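Local coordinates for fiber protein 2 (PDB 2VTW), which forms, as a homotrimer, a short fibre of fowl adenovirus 1 whose C-terminal head, the part seen here, probably attaches the virion to a host receptor, at residues 123-127 with 150-154. Residue numbers count along the deposited sequence, not the author numbering.
Sequences YYASR and RMQVT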
ATOM      1  N   TYR A 123      -9.335  16.800  18.930  1.00 30.00           N
ATOM      2  CA  TYR A 123      -8.303  15.880  18.432  1.00 29.51           C
ATOM      3  C   TYR A 123      -8.598  14.399  18.736  1.00 28.25           C
ATOM      4  O   TYR A 123      -8.776  13.989  19.899  1.00 27.77           O
ATOM      5  CB  TYR A 123      -6.921  16.235  18.985  1.00 29.40           C
ATOM      6  CG  TYR A 123      -5.830  15.250  18.624  1.00 29.02           C
ATOM      7  CD1 TYR A 123      -5.289  15.218  17.343  1.00 29.61           C
ATOM      8  CD2 TYR A 123      -5.327  14.364  19.574  1.00 29.05           C
ATOM      9  CE1 TYR A 123      -4.251  14.321  17.010  1.00 29.52           C
ATOM     10  CE2 TYR A 123      -4.299  13.454  19.254  1.00 30.03           C
ATOM     11  CZ  TYR A 123      -3.776  13.443  17.966  1.00 28.77           C
ATOM     12  OH  TYR A 123      -2.777  12.557  17.667  1.00 28.56           O
ATOM     13  N   TYR A 124      -8.624  13.606  17.667  1.00 26.70           N
ATOM     14  CA  TYR A 124      -8.660  12.159  17.781  1.00 25.85           C
ATOM     15  C   TYR A 124      -7.361  11.562  17.183  1.00 24.64           C
ATOM     16  O   TYR A 124      -7.012  11.870  16.043  1.00 25.01           O
ATOM     17  CB  TYR A 124      -9.879  11.628  17.034  1.00 25.27           C
ATOM     18  CG  TYR A 124     -10.026  10.122  17.117  1.00 25.93           C
ATOM     19  CD1 TYR A 124     -10.601   9.523  18.232  1.00 25.93           C
ATOM     20  CD2 TYR A 124      -9.596   9.298  16.082  1.00 24.84           C
ATOM     21  CE1 TYR A 124     -10.736   8.159  18.322  1.00 24.84           C
ATOM     22  CE2 TYR A 124      -9.734   7.916  16.172  1.00 23.49           C
ATOM     23  CZ  TYR A 124     -10.299   7.366  17.294  1.00 23.65           C
ATOM     24  OH  TYR A 124     -10.455   6.016  17.410  1.00 22.55           O
ATOM     25  N   ALA A 125      -6.675  10.720  17.964  1.00 24.09           N
ATOM     26  CA  ALA A 125      -5.467   9.985  17.527  1.00 23.54           C
ATOM     27  C   ALA A 125      -5.847   8.678  16.829  1.00 23.03           C
ATOM     28  O   ALA A 125      -6.263   7.725  17.486  1.00 22.46           O
ATOM     29  CB  ALA A 125      -4.572   9.671  18.726  1.00 22.83           C
ATOM     30  N   SER A 126      -5.723   8.662  15.503  1.00 23.19           N
ATOM     31  CA  SER A 126      -5.766   7.427  14.702  1.00 22.97           C
ATOM     32  C   SER A 126      -4.677   6.477  15.199  1.00 22.61           C
ATOM     33  O   SER A 126      -3.505   6.841  15.218  1.00 22.22           O
ATOM     34  CB  SER A 126      -5.560   7.782  13.244  1.00 22.84           C
ATOM     35  OG  SER A 126      -5.808   6.699  12.382  1.00 24.72           O
ATOM     36  N   ARG A 127      -5.053   5.271  15.623  1.00 22.61           N
ATOM     37  CA  ARG A 127      -4.075   4.333  16.213  1.00 23.04           C
ATOM     38  C   ARG A 127      -4.050   2.876  15.688  1.00 22.55           C
ATOM     39  O   ARG A 127      -3.047   2.181  15.868  1.00 20.99           O
ATOM     40  CB  ARG A 127      -4.273   4.312  17.718  1.00 22.92           C
ATOM     41  CG  ARG A 127      -3.736   5.574  18.397  1.00 25.77           C
ATOM     42  CD  ARG A 127      -3.776   5.508  19.911  1.00 27.51           C
ATOM     43  NE  ARG A 127      -3.176   4.267  20.394  1.00 30.39           N
ATOM     44  CZ  ARG A 127      -1.875   4.037  20.547  1.00 32.98           C
ATOM     45  NH1 ARG A 127      -0.956   4.974  20.285  1.00 34.47           N
ATOM     46  NH2 ARG A 127      -1.495   2.840  20.980  1.00 33.46           N
ATOM     47  N   ARG A 150      -0.832   7.033  10.289  1.00 17.60           N
ATOM     48  CA  ARG A 150      -1.746   5.969  10.725  1.00 18.05           C
ATOM     49  C   ARG A 150      -3.132   6.177  10.120  1.00 18.52           C
ATOM     50  O   ARG A 150      -3.675   7.268  10.170  1.00 18.87           O
ATOM     51  CB  ARG A 150      -1.839   5.930  12.239  1.00 17.98           C
ATOM     52  CG  ARG A 150      -2.657   4.743  12.798  1.00 17.21           C
ATOM     53  CD  ARG A 150      -1.901   3.468  12.707  1.00 17.51           C
ATOM     54  NE  ARG A 150      -0.723   3.470  13.562  1.00 17.82           N
ATOM     55  CZ  ARG A 150       0.116   2.451  13.703  1.00 16.90           C
ATOM     56  NH1 ARG A 150      -0.055   1.336  13.023  1.00 16.84           N
ATOM     57  NH2 ARG A 150       1.141   2.557  14.543  1.00 19.83           N
ATOM     58  N   MET A 151      -3.706   5.124   9.535  1.00 19.21           N
ATOM     59  CA  MET A 151      -4.996   5.232   8.872  1.00 19.85           C
ATOM     60  C   MET A 151      -6.000   4.234   9.494  1.00 19.18           C
ATOM     61  O   MET A 151      -5.730   3.025   9.573  1.00 18.18           O
ATOM     62  CB  MET A 151      -4.832   5.027   7.383  1.00 20.13           C
ATOM     63  CG  MET A 151      -3.771   5.947   6.743  1.00 22.58           C
ATOM     64  SD  MET A 151      -3.208   5.292   5.174  1.00 25.24           S
ATOM     65  CE  MET A 151      -1.607   6.057   5.049  1.00 25.82           C
ATOM     66  N   GLN A 152      -7.140   4.769   9.960  1.00 18.50           N
ATOM     67  CA  GLN A 152      -8.076   4.019  10.771  1.00 17.94           C
ATOM     68  C   GLN A 152      -9.515   4.432  10.452  1.00 18.21           C
ATOM     69  O   GLN A 152      -9.929   5.572  10.721  1.00 17.88           O
ATOM     70  CB  GLN A 152      -7.781   4.232  12.249  1.00 17.85           C
ATOM     71  CG  GLN A 152      -8.669   3.430  13.229  1.00 17.14           C
ATOM     72  CD  GLN A 152      -8.610   4.023  14.619  1.00 18.19           C
ATOM     73  OE1 GLN A 152      -7.619   3.874  15.334  1.00 21.13           O
ATOM     74  NE2 GLN A 152      -9.665   4.736  15.003  1.00 19.05           N
ATOM     75  N   VAL A 153     -10.273   3.515   9.855  1.00 17.60           N
ATOM     76  CA  VAL A 153     -11.724   3.719   9.740  1.00 17.30           C
ATOM     77  C   VAL A 153     -12.312   3.680  11.165  1.00 17.85           C
ATOM     78  O   VAL A 153     -12.052   2.757  11.939  1.00 17.80           O
ATOM     79  CB  VAL A 153     -12.366   2.679   8.860  1.00 16.49           C
ATOM     80  CG1 VAL A 153     -13.898   2.747   8.957  1.00 14.03           C
ATOM     81  CG2 VAL A 153     -11.902   2.868   7.432  1.00 13.36           C
ATOM     82  N   THR A 154     -13.086   4.699  11.506  1.00 18.62           N
ATOM     83  CA  THR A 154     -13.473   4.961  12.891  1.00 19.21           C
ATOM     84  C   THR A 154     -14.945   5.374  12.958  1.00 19.36           C
ATOM     85  O   THR A 154     -15.398   6.153  12.122  1.00 20.37           O
ATOM     86  CB  THR A 154     -12.649   6.156  13.465  1.00 19.78           C
ATOM     87  OG1 THR A 154     -11.237   5.945  13.245  1.00 20.23           O
ATOM     88  CG2 THR A 154     -12.928   6.329  14.914  1.00 18.09           C
TER
HETATM   89  O   HOH W   1      -0.650   5.622  15.695  1.00 18.06           O
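In this beta-rich fibre head, the loop leading into strand 129-140 lies against one face of residues 150-154 in strand 147-157. Residues 123-127 cross the strand obliquely, and Ser126 lies nearest to Gln152, with CA atoms 5.7 Å apart. At Arg150, Arg127 O lies over one face of the guanidinium, 3.5 Å from Arg150 NE. Arg150 NE donates to the water oxygen (3.0 Å), which also lies 3.1 Å from Ser126 O, while Arg150 NH1 hydrogen-bonds to Gly129 O. Arg135 of a second subunit donates to Arg127 O, so this end of the contact reaches the trimer interface. Met151 turns its CB away from the loop. Gln152 provides the main link. Its OE1 accepts from Arg127 N (2.9 Å). Its NE2 donates to Tyr124 OH (2.8 Å) at the ring edge. Ser126 OG packs against Gln152 CB (3.2 Å) but is hydrogen-bonded to Ala168 O on the adjoining strand. Thr154 OG1 receives NE2 of Gln152 (2.7 Å) and donates to Gln152 O (2.9 Å), and Thr154 CG2 touches Tyr124 OH (3.5 Å). One buried amide thus accepts from the backbone N of Arg127 and donates to the Tyr124 hydroxyl, joining an irregular loop to the sheet without strand pairing.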